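PDB 2HKU: A putative transcriptional regulator from Rhodococcus sp., which probably binds cis-regulatory DNA as a dimeric transcription factor of the TetR family. Local coordinates for residues A[81-86]-A[98-103]; A[64-68]-A[116-121]. Residue numbers count along the deposited sequence, not the author numbering.

From the N terminus the chain first forms helix 21-36 and the two short helices 42-49 and 53-60, which span the predicted helix-turn-helix, and then enters the long helix 63-87, which serves both contacts. Its first turns, 64-68, meet 116-121 in contact 2; its last turns, 81-86, meet 98-103 in contact 1. Contact 1 closes a short loop of 11 residues, where the chain reverses from helix 63-87 into helix 92-104. Contact 2 closes a longer one of 47 residues, which contains the whole of contact 1. Their centres lie 24 Å apart: contact 2 joins the probable DNA-binding part to the C-terminal helices, and contact 1 joins helix 63-87 to helix 92-104.

Contact 1: A[81-86]-A[98-103]; sequences RAEDDA and KLVGSL. With EDO (1,2-ethanediol), chain D.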
loop_
_atom_site.group_PDB
_atom_site.type_symbol
_atom_site.label_atom_id
_atom_site.label_comp_id
_atom_site.label_asym_id
_atom_site.label_seq_id
_atom_site.Cartn_x
_atom_site.Cartn_y
_atom_site.Cartn_z
ATOM N N ARG A 81 13.284 -8.941 11.717
ATOM C CA ARG A 81 13.017 -8.576 13.117
ATOM C C ARG A 81 11.666 -9.053 13.594
ATOM O O ARG A 81 11.562 -9.651 14.700
ATOM C CB ARG A 81 13.248 -7.081 13.338
ATOM C CG ARG A 81 12.729 -6.488 14.654
ATOM C CD ARG A 81 13.496 -7.060 15.897
ATOM N NE ARG A 81 14.928 -7.138 15.666
ATOM C CZ ARG A 81 15.762 -8.025 16.241
ATOM N NH1 ARG A 81 15.309 -8.964 17.075
ATOM N NH2 ARG A 81 17.053 -7.986 15.936
ATOM N N ALA A 82 10.621 -8.915 12.749
ATOM C CA ALA A 82 9.313 -9.401 13.061
ATOM C C ALA A 82 9.299 -10.916 13.223
ATOM O O ALA A 82 8.713 -11.421 14.186
ATOM C CB ALA A 82 8.212 -8.959 11.943
ATOM N N GLU A 83 9.884 -11.641 12.266
ATOM C CA GLU A 83 9.957 -13.086 12.302
ATOM C C GLU A 83 10.794 -13.546 13.565
ATOM O O GLU A 83 10.467 -14.544 14.227
ATOM C CB GLU A 83 10.615 -13.594 11.015
ATOM C CG GLU A 83 9.686 -13.275 9.843
ATOM C CD GLU A 83 10.224 -13.680 8.465
ATOM O OE1 GLU A 83 11.451 -13.929 8.327
ATOM O OE2 GLU A 83 9.367 -13.749 7.555
ATOM N N ASP A 84 11.776 -12.745 13.906
ATOM C CA ASP A 84 12.696 -13.114 14.957
ATOM C C ASP A 84 11.975 -12.988 16.263
ATOM O O ASP A 84 11.980 -13.946 17.036
ATOM C CB ASP A 84 13.930 -12.244 14.889
ATOM C CG ASP A 84 14.981 -12.828 14.013
ATOM O OD1 ASP A 84 14.864 -14.024 13.655
ATOM O OD2 ASP A 84 15.956 -12.115 13.727
ATOM N N ASP A 85 11.294 -11.849 16.442
ATOM C CA ASP A 85 10.523 -11.516 17.652
ATOM C C ASP A 85 9.353 -12.442 17.780
ATOM O O ASP A 85 8.994 -12.806 18.908
ATOM C CB ASP A 85 10.117 -9.987 17.808
ATOM C CG ASP A 85 11.331 -9.038 18.052
ATOM O OD1 ASP A 85 12.496 -9.494 17.910
ATOM O OD2 ASP A 85 11.156 -7.791 18.337
ATOM N N ALA A 86 8.783 -12.909 16.663
ATOM C CA ALA A 86 7.739 -13.939 16.675
ATOM C C ALA A 86 8.157 -15.326 17.070
ATOM O O ALA A 86 7.331 -16.107 17.568
ATOM C CB ALA A 86 7.064 -14.038 15.305
ATOM N N LYS A 98 2.801 -11.079 17.599
ATOM C CA LYS A 98 4.123 -10.568 17.670
ATOM C C LYS A 98 4.615 -10.216 16.224
ATOM O O LYS A 98 5.182 -9.207 16.003
ATOM C CB LYS A 98 5.000 -11.663 18.286
ATOM C CG LYS A 98 5.222 -11.531 19.834
ATOM C CD LYS A 98 5.680 -12.953 20.407
ATOM C CE LYS A 98 5.588 -12.951 21.977
ATOM N NZ LYS A 98 6.330 -11.810 22.460
ATOM N N LEU A 99 4.432 -11.104 15.289
ATOM C CA LEU A 99 4.961 -10.835 13.951
ATOM C C LEU A 99 4.244 -9.584 13.382
ATOM O O LEU A 99 4.875 -8.632 13.058
ATOM C CB LEU A 99 4.847 -12.068 13.101
ATOM C CG LEU A 99 5.711 -12.130 11.810
ATOM C CD1 LEU A 99 5.791 -13.591 11.352
ATOM C CD2 LEU A 99 5.062 -11.287 10.717
ATOM N N VAL A 100 2.922 -9.571 13.414
ATOM C CA VAL A 100 2.085 -8.449 12.856
ATOM C C VAL A 100 2.264 -7.192 13.620
ATOM O O VAL A 100 2.533 -6.118 13.077
ATOM C CB VAL A 100 0.587 -8.916 12.799
ATOM C CG1 VAL A 100 -0.316 -7.830 12.302
ATOM C CG2 VAL A 100 0.482 -10.115 11.936
ATOM N N GLY A 101 2.207 -7.296 14.958
ATOM C CA GLY A 101 2.550 -6.142 15.784
ATOM C C GLY A 101 3.881 -5.521 15.526
ATOM O O GLY A 101 4.014 -4.310 15.650
ATOM N N SER A 102 4.901 -6.311 15.187
ATOM C CA SER A 102 6.230 -5.724 14.841
ATOM C C SER A 102 6.219 -4.930 13.534
ATOM O O SER A 102 6.681 -3.769 13.452
ATOM C CB SER A 102 7.301 -6.845 14.663
ATOM O OG SER A 102 8.604 -6.264 14.601
ATOM N N LEU A 103 5.726 -5.581 12.488
ATOM C CA LEU A 103 5.650 -4.894 11.158
ATOM C C LEU A 103 4.760 -3.649 11.229
ATOM O O LEU A 103 5.100 -2.684 10.672
ATOM C CB LEU A 103 5.132 -5.871 10.087
ATOM C CG LEU A 103 6.108 -7.012 9.786
ATOM C CD1 LEU A 103 5.379 -7.908 8.865
ATOM C CD2 LEU A 103 7.489 -6.455 9.213
HETATM C C1 EDO D . 5.888 -13.288 7.417
HETATM O O1 EDO D . 6.836 -14.280 7.909
HETATM C C2 EDO D . 6.768 -12.083 7.185
HETATM O O2 EDO D . 7.438 -12.375 5.931
HETATM O O HOH W 1 9.649 -5.904 16.920
#
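A82, L99 and A86 carry this helical hairpin, in which 81-86 and 98-103 run roughly antiparallel at 146°, their axes only 7.8 Å apart. Such closeness needs small residues. A82 points its methyl at the partner: CB lies 3.5 Å from the carbonyl O of L99, 3.6 Å from S102 CB and 3.6 Å from L103 CG, and the CA atoms of A82 and L99 come within 4.7 Å. One turn on, A86 CB packs 3.7 Å from L99 CB, so L99 spans both alanines, while F168 of helix 161-181 and L146 of helix 125-152 cover it further. Toward solvent the seam turns polar. A water joins D85 OD2 (2.8 Å) to S102 OG (2.6 Å), and R81 NH1 forms a salt bridge with D85 OD1 (3.0 Å) along its own helix. With no direct hydrogen bond between the segments, cohesion rests on small alanines packed against leucine side chains, and one water bridges the polar border.

Contact 2: A[64-68]-A[116-121]; sequences ERLFV and SAMLMT. With EDO (1,2-ethanediol), chain H.
Two segments, 64-68 of helix 63-87 and 116-121 at the C-terminal end of helix 108-120, cross at -140° with their axes 10.5 Å apart. This wide spacing leaves room for large side chains. The CA atoms come nearest at V68 and A117 (5.6 Å), and the helices splay to 8.8 Å between the CA atoms of E64 and M120. Backbone angles are helical from E64 to V68 and from S116 to L119; M120 has -95/-4, and T121 (-103/92) is non-helical.

Apolar packing dominates. M120, a selenomethionine, fills the splayed end with a p, p, p side chain, whose curl sets SE 3.6 Å from V68 CG2 and CE 4.0 Å from E64 CG. F67, chi1 t, reaches across so that its ring edge meets A117, CE2 lying 3.9 Å from A117 CA; the small alanine admits the ring. V68, also t, places CG2 3.6 Å from T121 CG2.

A Met-aromatic contact adds to this: M120 SE sits 5.3 Å from the F67 ring centroid, 71° off the ring normal, and M120 CE is 4.0 Å from F67 CD2. No hydrogen bond crosses between the segments.

The packing joins the probable DNA-binding region to the C-terminal domain of a TetR-type fold. F33 of helix 21-36 stacks edge-to-face with F67, L130 of helix 125-152 packs on V68, and L119 of helix 108-120 lies against L119 of the second subunit, in the dimer interface.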
loop_
_atom_site.group_PDB
_atom_site.type_symbol
_atom_site.label_atom_id
_atom_site.label_comp_id
_atom_site.label_asym_id
_atom_site.label_seq_id
_atom_site.Cartn_x
_atom_site.Cartn_y
_atom_site.Cartn_z
ATOM N N GLU A 64 19.053 8.447 -5.759
ATOM C CA GLU A 64 17.863 7.607 -5.925
ATOM C C GLU A 64 18.257 6.169 -5.639
ATOM O O GLU A 64 17.557 5.422 -4.976
ATOM C CB GLU A 64 17.330 7.739 -7.384
ATOM C CG GLU A 64 16.664 9.090 -7.671
ATOM C CD GLU A 64 17.655 10.293 -7.714
ATOM O OE1 GLU A 64 18.703 10.169 -8.384
ATOM O OE2 GLU A 64 17.403 11.356 -7.069
ATOM N N ARG A 65 19.444 5.802 -6.107
ATOM C CA ARG A 65 19.914 4.502 -5.842
ATOM C C ARG A 65 20.268 4.252 -4.353
ATOM O O ARG A 65 19.924 3.201 -3.822
ATOM C CB ARG A 65 21.122 4.175 -6.680
ATOM C CG ARG A 65 21.649 2.818 -6.303
ATOM C CD ARG A 65 22.511 2.326 -7.447
ATOM N NE ARG A 65 21.930 1.192 -8.160
ATOM C CZ ARG A 65 22.117 -0.082 -7.819
ATOM N NH1 ARG A 65 21.562 -1.035 -8.550
ATOM N NH2 ARG A 65 22.858 -0.398 -6.755
ATOM N N LEU A 66 20.956 5.190 -3.710
ATOM C CA LEU A 66 21.047 5.136 -2.210
ATOM C C LEU A 66 19.670 4.966 -1.506
ATOM O O LEU A 66 19.538 4.104 -0.664
ATOM C CB LEU A 66 21.804 6.328 -1.624
ATOM C CG LEU A 66 22.086 6.428 -0.090
ATOM C CD1 LEU A 66 22.778 5.236 0.490
ATOM C CD2 LEU A 66 22.865 7.686 0.214
ATOM N N PHE A 67 18.658 5.765 -1.907
ATOM C CA PHE A 67 17.353 5.729 -1.318
ATOM C C PHE A 67 16.725 4.343 -1.511
ATOM O O PHE A 67 16.229 3.759 -0.550
ATOM C CB PHE A 67 16.395 6.739 -1.999
ATOM C CG PHE A 67 15.042 6.786 -1.331
ATOM C CD1 PHE A 67 14.916 7.404 -0.073
ATOM C CD2 PHE A 67 13.995 6.134 -1.850
ATOM C CE1 PHE A 67 13.720 7.452 0.588
ATOM C CE2 PHE A 67 12.749 6.197 -1.243
ATOM C CZ PHE A 67 12.589 6.827 -0.042
ATOM N N VAL A 68 16.698 3.837 -2.764
ATOM C CA VAL A 68 16.101 2.532 -2.944
ATOM C C VAL A 68 16.886 1.429 -2.166
ATOM O O VAL A 68 16.273 0.524 -1.566
ATOM C CB VAL A 68 15.902 2.184 -4.510
ATOM C CG1 VAL A 68 15.401 0.757 -4.671
ATOM C CG2 VAL A 68 14.969 3.187 -5.125
ATOM N N SER A 116 7.314 3.853 -0.432
ATOM C CA SER A 116 7.713 5.096 -1.141
ATOM C C SER A 116 8.702 4.797 -2.208
ATOM O O SER A 116 8.585 5.314 -3.384
ATOM C CB SER A 116 8.269 6.172 -0.224
ATOM O OG SER A 116 7.177 6.546 0.604
ATOM N N ALA A 117 9.638 3.909 -1.864
ATOM C CA ALA A 117 10.563 3.427 -2.900
ATOM C C ALA A 117 9.852 2.738 -4.115
ATOM O O ALA A 117 10.281 2.955 -5.248
ATOM C CB ALA A 117 11.644 2.499 -2.350
HETATM N N MSE A 118 8.862 1.861 -3.888
HETATM C CA MSE A 118 8.190 1.170 -4.994
HETATM C C MSE A 118 7.426 2.157 -5.914
HETATM O O MSE A 118 7.217 1.896 -7.126
HETATM C CB MSE A 118 7.129 0.170 -4.488
HETATM C CG MSE A 118 7.695 -1.106 -3.839
HETATM SE SE MSE A 118 6.425 -2.469 -3.437
HETATM C CE MSE A 118 5.911 -1.978 -1.574
ATOM N N LEU A 119 6.911 3.202 -5.299
ATOM C CA LEU A 119 6.212 4.248 -6.011
ATOM C C LEU A 119 7.138 5.136 -6.848
ATOM O O LEU A 119 6.666 5.756 -7.854
ATOM C CB LEU A 119 5.380 5.096 -5.070
ATOM C CG LEU A 119 4.169 4.417 -4.504
ATOM C CD1 LEU A 119 3.622 5.306 -3.392
ATOM C CD2 LEU A 119 3.113 4.079 -5.552
HETATM N N MSE A 120 8.393 5.291 -6.445
HETATM C CA MSE A 120 9.252 6.211 -7.195
HETATM C C MSE A 120 10.108 5.573 -8.258
HETATM O O MSE A 120 10.825 6.290 -8.961
HETATM C CB MSE A 120 10.059 7.223 -6.349
HETATM C CG MSE A 120 10.923 6.720 -5.191
HETATM SE SE MSE A 120 12.514 5.703 -5.636
HETATM C CE MSE A 120 13.714 7.259 -5.723
ATOM N N THR A 121 10.047 4.245 -8.351
ATOM C CA THR A 121 10.814 3.523 -9.340
ATOM C C THR A 121 9.871 3.121 -10.466
ATOM O O THR A 121 9.176 2.085 -10.397
ATOM C CB THR A 121 11.473 2.254 -8.764
ATOM O OG1 THR A 121 10.451 1.319 -8.408
ATOM C CG2 THR A 121 12.331 2.604 -7.529
HETATM C C1 EDO H . 5.119 9.287 -2.550
HETATM O O1 EDO H . 4.491 10.479 -1.918
HETATM C C2 EDO H . 6.464 8.683 -2.028
HETATM O O2 EDO H . 7.257 8.055 -3.152
#